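Local coordinates for protein thioredoxin reductase (Clostridium acetobutylicum ATCC 824, PDB 6GNA) that probably passes electrons from reduced ferredoxin through its FAD and a redox-active disulfide to thioredoxin, without drawing on pyridine nucleotides, at residues A[67-70]-A[71-75]; A[266-269]-A[270-274]; A[118-121]-A[122-125]; A[152-155]-A[156-159]. One frame throughout, in Å; residues are numbered along the deposited sequence.

Contact 1. Residues A[67-70]-A[71-75]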
# COMPACT_ATOMS: atom_id res chain seq x y z
N LYS A 67 -0.62 -12.40 15.73
CA LYS A 67 -0.86 -10.98 15.97
C LYS A 67 -2.06 -10.51 15.16
O LYS A 67 -2.87 -9.70 15.65
CB LYS A 67 0.38 -10.16 15.58
CG LYS A 67 1.68 -10.55 16.32
CD LYS A 67 1.83 -9.82 17.61
CE LYS A 67 3.22 -9.99 18.19
NZ LYS A 67 3.15 -9.78 19.64
N PHE A 68 -2.19 -10.99 13.92
CA PHE A 68 -3.32 -10.57 13.09
C PHE A 68 -4.63 -11.14 13.64
O PHE A 68 -5.66 -10.45 13.65
CB PHE A 68 -3.11 -11.04 11.64
CG PHE A 68 -2.02 -10.30 10.86
CD1 PHE A 68 -1.33 -9.22 11.38
CD2 PHE A 68 -1.74 -10.69 9.54
CE1 PHE A 68 -0.36 -8.56 10.63
CE2 PHE A 68 -0.77 -10.04 8.79
CZ PHE A 68 -0.08 -8.97 9.33
N LYS A 69 -4.60 -12.39 14.09
CA LYS A 69 -5.78 -12.99 14.69
C LYS A 69 -6.23 -12.23 15.93
O LYS A 69 -7.43 -11.99 16.13
CB LYS A 69 -5.49 -14.45 15.02
CG LYS A 69 -6.67 -15.21 15.56
CD LYS A 69 -7.90 -15.08 14.69
CE LYS A 69 -8.92 -16.16 14.99
NZ LYS A 69 -9.16 -16.32 16.46
N GLU A 70 -5.29 -11.84 16.79
CA GLU A 70 -5.69 -11.14 18.00
C GLU A 70 -6.25 -9.76 17.66
O GLU A 70 -7.19 -9.30 18.32
CB GLU A 70 -4.50 -11.07 18.95
CG GLU A 70 -4.14 -12.46 19.45
CD GLU A 70 -3.14 -12.47 20.57
OE1 GLU A 70 -2.99 -11.43 21.25
OE2 GLU A 70 -2.51 -13.52 20.76
N HIS A 71 -5.72 -9.12 16.61
CA HIS A 71 -6.25 -7.83 16.19
C HIS A 71 -7.72 -7.95 15.80
O HIS A 71 -8.56 -7.20 16.29
CB HIS A 71 -5.42 -7.33 15.01
CG HIS A 71 -5.51 -5.86 14.78
ND1 HIS A 71 -6.68 -5.14 14.83
CD2 HIS A 71 -4.54 -4.97 14.45
CE1 HIS A 71 -6.43 -3.87 14.58
NE2 HIS A 71 -5.14 -3.75 14.35
N ILE A 72 -8.04 -8.89 14.90
CA ILE A 72 -9.43 -8.96 14.44
C ILE A 72 -10.34 -9.38 15.58
O ILE A 72 -11.47 -8.89 15.70
CB ILE A 72 -9.59 -9.81 13.17
CG1 ILE A 72 -9.18 -11.27 13.37
CG2 ILE A 72 -8.82 -9.18 12.02
CD1 ILE A 72 -9.55 -12.16 12.18
N ASP A 73 -9.87 -10.29 16.44
CA ASP A 73 -10.65 -10.70 17.60
C ASP A 73 -10.92 -9.51 18.52
O ASP A 73 -12.05 -9.33 18.99
CB ASP A 73 -9.91 -11.81 18.35
CG ASP A 73 -9.86 -13.12 17.56
OD1 ASP A 73 -10.54 -13.22 16.51
OD2 ASP A 73 -9.14 -14.04 17.99
N ASN A 74 -9.91 -8.67 18.77
CA ASN A 74 -10.14 -7.49 19.58
C ASN A 74 -11.17 -6.55 18.96
O ASN A 74 -11.82 -5.80 19.69
CB ASN A 74 -8.83 -6.73 19.80
CG ASN A 74 -8.04 -7.25 20.99
OD1 ASN A 74 -6.86 -7.59 20.88
ND2 ASN A 74 -8.69 -7.30 22.15
N MET A 75 -11.31 -6.54 17.64
CA MET A 75 -12.28 -5.67 16.98
C MET A 75 -13.59 -6.37 16.64
O MET A 75 -14.41 -5.80 15.91
CB MET A 75 -11.67 -5.07 15.72
CG MET A 75 -10.50 -4.18 16.04
SD MET A 75 -9.80 -3.39 14.60
CE MET A 75 -10.98 -2.08 14.32
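The carbonyls of Lys67, Phe68, Lys69 and Glu70 accept in turn from the amides of His71, Ile72, Asp73 and Asn74, an unbroken i to i+4 ladder through the last turns of helix 61-74, tightest at Asn74 N to Glu70 O (2.8 Å). Lys69 and Asp73 lie one turn apart on the outer face. In the conformer described here, one of two, CG of Lys69 leaves anti to the backbone N (chi1 -176°) and the chain then bends at chi2 and chi4. Lys69 NZ thus reaches Asp73 OD2 at 2.7 Å, on the syn lone pair. Lysine suits this place because its long chain can curl over one turn to a short acid. Beside it, Ile72 lays CG1 3.3 Å from Lys69 O and brings CD1 4.2 Å from Lys69 CD, while its side chain also packs on Leu19. On the buried face, Met75 SD meets the edge of the His71 ring, which also makes an edge-to-face contact with Tyr57 of the second subunit. One helix therefore turns a charged pair outward and nonpolar surface toward helix 16-25; since Lys69 has a second conformer, it is doubtful that the salt bridge is kept all the time.

Contact 2. Residues A[266-269]-A[270-274]. With FAD (flavin-adenine dinucleotide), chain B.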
# COMPACT_ATOMS: atom_id res chain seq x y z
N TYR A 266 3.61 -8.44 2.04
CA TYR A 266 2.64 -8.08 3.07
C TYR A 266 2.29 -6.59 3.19
O TYR A 266 1.11 -6.25 3.29
CB TYR A 266 3.15 -8.52 4.45
CG TYR A 266 3.45 -9.99 4.60
CD1 TYR A 266 2.44 -10.94 4.45
CD2 TYR A 266 4.72 -10.43 4.92
CE1 TYR A 266 2.71 -12.29 4.59
CE2 TYR A 266 4.99 -11.78 5.07
CZ TYR A 266 3.99 -12.70 4.91
OH TYR A 266 4.26 -14.04 5.05
N MET A 267 3.28 -5.71 3.17
CA MET A 267 3.00 -4.28 3.33
C MET A 267 2.18 -3.74 2.17
O MET A 267 1.22 -2.99 2.38
CB MET A 267 4.28 -3.49 3.58
CG MET A 267 4.93 -3.88 4.91
SD MET A 267 5.92 -2.60 5.69
CE MET A 267 7.21 -2.39 4.47
N LYS A 268 2.53 -4.12 0.94
CA LYS A 268 1.72 -3.75 -0.21
C LYS A 268 0.28 -4.22 -0.00
O LYS A 268 -0.67 -3.45 -0.18
CB LYS A 268 2.29 -4.34 -1.49
CG LYS A 268 1.38 -4.07 -2.70
CD LYS A 268 1.84 -4.64 -4.03
CE LYS A 268 1.17 -5.98 -4.41
NZ LYS A 268 -0.30 -6.04 -4.72
N ALA A 269 0.11 -5.47 0.42
CA ALA A 269 -1.23 -6.02 0.58
C ALA A 269 -2.04 -5.26 1.62
O ALA A 269 -3.21 -4.95 1.40
CB ALA A 269 -1.14 -7.50 0.94
N VAL A 270 -1.45 -4.97 2.79
CA VAL A 270 -2.25 -4.30 3.83
C VAL A 270 -2.57 -2.87 3.44
O VAL A 270 -3.65 -2.35 3.74
CB VAL A 270 -1.63 -4.43 5.23
CG1 VAL A 270 -1.51 -5.88 5.64
CG2 VAL A 270 -0.26 -3.75 5.37
N GLY A 271 -1.63 -2.22 2.77
CA GLY A 271 -1.91 -0.87 2.27
C GLY A 271 -3.06 -0.85 1.27
O GLY A 271 -3.95 0.01 1.34
N GLU A 272 -3.04 -1.76 0.32
CA GLU A 272 -4.14 -1.87 -0.64
C GLU A 272 -5.46 -2.21 0.04
O GLU A 272 -6.51 -1.65 -0.32
CB GLU A 272 -3.79 -2.92 -1.70
CG GLU A 272 -2.68 -2.45 -2.62
CD GLU A 272 -2.39 -3.37 -3.78
OE1 GLU A 272 -2.95 -4.49 -3.88
OE2 GLU A 272 -1.60 -2.96 -4.66
N GLY A 273 -5.46 -3.12 1.01
CA GLY A 273 -6.70 -3.41 1.70
C GLY A 273 -7.27 -2.19 2.40
O GLY A 273 -8.48 -1.94 2.37
N GLN A 274 -6.40 -1.41 3.03
CA GLN A 274 -6.84 -0.20 3.69
C GLN A 274 -7.46 0.78 2.70
O GLN A 274 -8.53 1.33 2.95
CB GLN A 274 -5.66 0.46 4.39
CG GLN A 274 -6.00 1.78 4.96
CD GLN A 274 -4.94 2.23 5.91
OE1 GLN A 274 -3.79 2.45 5.52
NE2 GLN A 274 -5.29 2.29 7.19
PA FAD B . -3.21 -14.38 0.74
O1A FAD B . -2.19 -14.21 1.84
O2A FAD B . -3.04 -15.50 -0.26
O5B FAD B . -4.66 -14.52 1.42
C5B FAD B . -5.73 -15.11 0.69
C4B FAD B . -6.72 -15.76 1.65
O4B FAD B . -8.04 -15.64 1.14
C3B FAD B . -6.43 -17.25 1.81
O3B FAD B . -6.54 -17.64 3.17
C2B FAD B . -7.49 -17.93 0.97
O2B FAD B . -7.88 -19.19 1.51
C1B FAD B . -8.64 -16.93 1.00
N9A FAD B . -9.43 -17.01 -0.25
C8A FAD B . -8.96 -16.86 -1.50
N7A FAD B . -9.96 -16.99 -2.40
C5A FAD B . -11.10 -17.24 -1.72
C6A FAD B . -12.52 -17.48 -2.05
N6A FAD B . -12.94 -17.49 -3.34
N1A FAD B . -13.37 -17.69 -1.03
C2A FAD B . -12.97 -17.68 0.25
N3A FAD B . -11.70 -17.47 0.62
C4A FAD B . -10.73 -17.24 -0.30
N1 FAD B . 5.86 -11.35 1.84
C2 FAD B . 6.61 -10.43 2.50
O2 FAD B . 6.33 -9.22 2.35
N3 FAD B . 7.64 -10.76 3.30
C4 FAD B . 8.00 -12.03 3.50
O4 FAD B . 8.96 -12.31 4.25
C4X FAD B . 7.23 -13.10 2.82
N5 FAD B . 7.53 -14.41 2.98
C5X FAD B . 6.82 -15.36 2.35
C6 FAD B . 7.15 -16.70 2.53
C7 FAD B . 6.42 -17.69 1.88
C7M FAD B . 6.78 -19.14 2.08
C8 FAD B . 5.28 -17.32 1.00
C8M FAD B . 4.49 -18.40 0.30
C9 FAD B . 4.95 -15.99 0.82
C9A FAD B . 5.68 -14.99 1.46
N10 FAD B . 5.35 -13.63 1.27
C10 FAD B . 6.11 -12.67 1.96
C1' FAD B . 4.23 -13.24 0.42
C2' FAD B . 3.04 -12.83 1.28
O2' FAD B . 2.63 -13.96 2.05
C3' FAD B . 1.88 -12.36 0.41
O3' FAD B . 2.28 -11.20 -0.34
C4' FAD B . 0.67 -12.01 1.26
O4' FAD B . 0.27 -13.17 2.01
C5' FAD B . -0.48 -11.53 0.40
O5' FAD B . -1.68 -11.62 1.15
P FAD B . -3.13 -11.52 0.47
O1P FAD B . -4.14 -11.25 1.55
O2P FAD B . -3.08 -10.63 -0.75
O3P FAD B . -3.35 -13.01 -0.10
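Lys268 runs straight from its backbone through CG and CD (chi1 175°), then turns at chi3 (99°, well off a staggered value) and again at chi4, so that its ammonium comes back to the carboxylate of Glu272, whose own chain is extended beyond CG. The bonds from Lys268 NZ to Glu272 OE1 (3.2 Å) and OE2 are weak, and both groups have stronger partners: the lysine gives to Gly257 O, and the glutamate accepts from Thr260 OG1 and Gly257 N while pairing with Arg244 of the second subunit. Lys268, with that arginine, would help to offset the charge of buried Glu272.

At the start of helix 266-286, Tyr266 spreads its ring against the flavin. FAD N1 sits 3.3 Å above one face, displaced toward the rim; Tyr266 CD2 is 3.1 Å from FAD C2, and on the ribityl side Tyr266 CE1 is 3.0 Å from FAD O2'. The Tyr266 amide donates to FAD O2 at 2.8 Å, almost straight (160°). One turn on, the methyl of Ala269, small enough to lie beside Ala17, is 4.1 Å from FAD O2P, and Val270 tucks CG2 3.4 Å from Met267 O while its side chain meets Pro16 and Ala20 of helix 16-25.

The amide that holds FAD O2 belongs to the first turn of the helix, where main-chain N-H groups point out of the helix end along its axis. This positive end would probably stabilise negative charge on the N1-C2-O2 side of the reduced flavin, as is familiar from flavoenzymes of the disulphide oxidoreductase family.

Contact 3. Residues A[118-121]-A[122-125]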
# COMPACT_ATOMS: atom_id res chain seq x y z
N LYS A 118 0.36 -23.61 -11.63
CA LYS A 118 -0.02 -23.36 -13.01
C LYS A 118 -1.25 -24.19 -13.37
O LYS A 118 -1.55 -25.18 -12.71
CB LYS A 118 1.13 -23.74 -13.94
N PRO A 119 -1.98 -23.80 -14.41
CA PRO A 119 -3.08 -24.64 -14.89
C PRO A 119 -2.56 -25.91 -15.54
O PRO A 119 -1.43 -25.97 -16.03
CB PRO A 119 -3.81 -23.75 -15.90
CG PRO A 119 -2.81 -22.74 -16.32
CD PRO A 119 -1.88 -22.53 -15.17
N LEU A 120 -3.41 -26.94 -15.53
CA LEU A 120 -3.08 -28.19 -16.19
C LEU A 120 -3.16 -28.02 -17.70
O LEU A 120 -3.92 -27.20 -18.22
CB LEU A 120 -4.08 -29.27 -15.80
CG LEU A 120 -4.16 -29.67 -14.33
CD1 LEU A 120 -5.29 -30.68 -14.16
CD2 LEU A 120 -2.83 -30.24 -13.88
N LYS A 121 -2.37 -28.81 -18.42
CA LYS A 121 -2.48 -28.83 -19.86
C LYS A 121 -3.88 -29.28 -20.25
O LYS A 121 -4.39 -30.28 -19.73
CB LYS A 121 -1.43 -29.77 -20.45
CG LYS A 121 -1.35 -29.75 -21.97
CD LYS A 121 -0.25 -30.66 -22.50
CE LYS A 121 -0.14 -30.58 -24.02
NZ LYS A 121 0.89 -31.50 -24.57
N GLY A 122 -4.50 -28.54 -21.17
CA GLY A 122 -5.87 -28.79 -21.58
C GLY A 122 -6.92 -28.09 -20.73
O GLY A 122 -8.09 -28.06 -21.11
N GLU A 123 -6.52 -27.54 -19.58
CA GLU A 123 -7.47 -26.88 -18.70
C GLU A 123 -8.14 -25.69 -19.39
O GLU A 123 -9.37 -25.59 -19.41
CB GLU A 123 -6.74 -26.43 -17.43
CG GLU A 123 -7.64 -25.88 -16.33
CD GLU A 123 -6.85 -25.43 -15.12
OE1 GLU A 123 -7.02 -24.27 -14.68
OE2 GLU A 123 -6.03 -26.23 -14.63
N ASP A 124 -7.35 -24.77 -19.94
CA ASP A 124 -7.94 -23.63 -20.64
C ASP A 124 -8.67 -24.08 -21.90
O ASP A 124 -9.75 -23.56 -22.23
CB ASP A 124 -6.86 -22.61 -21.00
CG ASP A 124 -6.48 -21.73 -19.83
OD1 ASP A 124 -7.37 -21.38 -19.03
OD2 ASP A 124 -5.28 -21.38 -19.71
N LYS A 125 -8.10 -25.05 -22.63
CA LYS A 125 -8.69 -25.48 -23.89
C LYS A 125 -10.12 -25.99 -23.71
O LYS A 125 -10.98 -25.72 -24.55
CB LYS A 125 -7.79 -26.55 -24.53
CG LYS A 125 -8.38 -27.26 -25.75
CD LYS A 125 -7.49 -28.41 -26.20
CE LYS A 125 -6.16 -27.93 -26.79
NZ LYS A 125 -5.24 -29.05 -27.13
O HOH W 1 -4.47 -26.59 -12.15
O HOH W 2 -4.35 -24.93 -19.75
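Leu120 and Glu123 are bonded to each other twice. Leu120 N donates to Glu123 OE2 at 2.9 Å and 161°, approaching from above the carboxylate plane, and Glu123 N returns a bond to Leu120 O at 3.0 Å. The glutamate reaches back because CG stands anti to its backbone N (chi1 -172°) and the chain stays extended, so that its carboxylate spans the turn. Its other oxygen, OE1, accepts from the hydroxyl of Tyr133, next to the disulfide cysteine Cys134, so that each oxygen has its own donor, which should restrain the rotation of the carboxylate.

Two waters extend the network. One donates to Glu123 OE2 (3.0 Å) and, more distantly, to Lys118 O (3.3 Å); the other donates to Leu120 O (2.8 Å) and accepts from Asp124 N (3.0 Å), taking up an amide beyond the turn.

Farther out the contact becomes packing. Pro119 lays CB 3.5 Å from Glu123 OE1, its rigid ring helping to fix the chain that enters the turn. The Leu120 side chain, crossing that of Glu123 at about a right angle, packs on Pro193 and Ile196 of strand 193-198, and the backbone of Lys121 bonds to Ile196 as well. Exposed Lys121, with its chain fully extended, makes a long, weak ion pair with Glu195.

Gly122 takes a positive phi (88°), at which a CB would press on the carbonyl oxygen of Lys121. With Lys121 extended before it, this defines a type II beta turn over Leu120-Glu123, closed by the 4-to-1 backbone bond and braced by the glutamate side chain.

Contact 4. Residues A[152-155]-A[156-159]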
# COMPACT_ATOMS: atom_id res chain seq x y z
N TYR A 152 -7.10 -29.17 -4.60
CA TYR A 152 -5.94 -28.48 -4.04
C TYR A 152 -6.17 -28.00 -2.62
O TYR A 152 -5.25 -27.43 -2.01
CB TYR A 152 -5.54 -27.30 -4.94
CG TYR A 152 -5.07 -27.70 -6.34
CD1 TYR A 152 -5.98 -28.06 -7.33
CD2 TYR A 152 -3.71 -27.71 -6.67
CE1 TYR A 152 -5.56 -28.44 -8.60
CE2 TYR A 152 -3.28 -28.09 -7.94
CZ TYR A 152 -4.21 -28.46 -8.90
OH TYR A 152 -3.81 -28.83 -10.17
N ASN A 153 -7.34 -28.26 -2.04
CA ASN A 153 -7.63 -27.83 -0.68
C ASN A 153 -8.68 -28.78 -0.10
O ASN A 153 -9.19 -29.66 -0.80
CB ASN A 153 -8.08 -26.37 -0.63
CG ASN A 153 -9.30 -26.10 -1.47
OD1 ASN A 153 -10.11 -26.99 -1.75
ND2 ASN A 153 -9.44 -24.85 -1.88
N LYS A 154 -9.02 -28.57 1.17
CA LYS A 154 -9.94 -29.48 1.85
C LYS A 154 -11.38 -29.33 1.36
O LYS A 154 -12.13 -30.32 1.32
CB LYS A 154 -9.90 -29.27 3.37
CG LYS A 154 -8.55 -29.60 4.03
CD LYS A 154 -8.18 -31.07 3.95
CE LYS A 154 -9.08 -31.96 4.75
NZ LYS A 154 -8.62 -33.37 4.64
N GLU A 155 -11.80 -28.11 1.01
CA GLU A 155 -13.16 -27.91 0.50
C GLU A 155 -13.44 -28.79 -0.71
O GLU A 155 -14.59 -29.21 -0.92
CB GLU A 155 -13.38 -26.44 0.17
CG GLU A 155 -14.87 -26.06 -0.02
CD GLU A 155 -15.41 -26.31 -1.41
OE1 GLU A 155 -14.62 -26.43 -2.39
OE2 GLU A 155 -16.66 -26.36 -1.54
N ALA A 156 -12.41 -29.09 -1.50
CA ALA A 156 -12.58 -29.92 -2.69
C ALA A 156 -13.10 -31.31 -2.32
O ALA A 156 -13.85 -31.91 -3.10
CB ALA A 156 -11.24 -30.01 -3.43
N GLU A 157 -12.71 -31.81 -1.14
CA GLU A 157 -13.21 -33.11 -0.68
C GLU A 157 -14.71 -33.07 -0.47
O GLU A 157 -15.42 -34.02 -0.82
CB GLU A 157 -12.51 -33.52 0.62
CG GLU A 157 -11.00 -33.66 0.51
CD GLU A 157 -10.32 -33.96 1.84
OE1 GLU A 157 -11.05 -34.25 2.82
OE2 GLU A 157 -9.07 -33.87 1.89
N SER A 158 -15.22 -31.97 0.09
CA SER A 158 -16.67 -31.84 0.27
C SER A 158 -17.38 -31.82 -1.07
O SER A 158 -18.48 -32.36 -1.21
CB SER A 158 -16.98 -30.56 1.05
OG SER A 158 -16.41 -30.59 2.34
N GLU A 159 -16.78 -31.18 -2.07
CA GLU A 159 -17.43 -31.14 -3.37
C GLU A 159 -17.46 -32.52 -3.99
O GLU A 159 -18.46 -32.90 -4.61
CB GLU A 159 -16.71 -30.14 -4.29
CG GLU A 159 -16.77 -28.70 -3.78
CD GLU A 159 -16.49 -27.68 -4.85
OE1 GLU A 159 -16.98 -27.86 -5.97
OE2 GLU A 159 -15.79 -26.68 -4.56
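Ala156 gives its amide to Asn153 OD1 at 3.1 Å, nearly in line with the side-chain C=O, and more weakly to Asn153 O. Asparagine is a classic N-cap residue: with CG set between backbone N and carbonyl carbon (chi1 59°), its short amide reaches forward to this first-turn N-H, while ND2 donates to Asp222. The small methyl of Ala156 fits against Leu220 and Tyr172. Glu157 takes the ammonium of Lys154 in a fork: Lys154 NZ to Glu157 OE2 is 2.8 Å, on the syn side, and to Glu157 OE1 a weak 3.2 Å. The lysine curls at chi2 and chi3 to get there and also pairs with Asp178; the glutamate accepts from Tyr176 OH and Gln181 N. This is the strand-to-helix turn of a beta-alpha-beta unit, leading from strand 146-151 into helix 155-163, where pyridine-nucleotide-dependent relatives carry a glycine-rich dinucleotide-binding motif. Ser158, on the exposed side, rests CB 3.4 Å from Glu155 O. Glu159 donates its amide to Glu155 O at 3.2 Å. Its OE2 comes within 2.5 Å of Glu155 OE1, the carboxylate planes 61° apart, a closeness suggesting that one acid is protonated. Glu159 OE1 accepts from Thr136 N, between the disulfide cysteines Cys134 and Cys137.

How the contacts relate
From the N terminus the order is contact 1, contact 3, contact 4, contact 2. All four are in series, with none nested or crossing, and each is local, closing a turn or successive helical turns and not a long loop. Contacts 1 and 2, far apart in sequence, lie about 5 Å apart at their nearest atoms: helices 61-74 and 266-286 both pack on helix 16-25 and both reach the second subunit. Contacts 3 and 4 meet where Leu120 CD2 packs 4.1 Å from Tyr152 OH, contact 3 lying on strand 193-198 and contact 4 at the parallel sheet containing strand 146-151. Tyr133 and Thr136 bring both to the disulfide region, while contact 2 lies on the flavin.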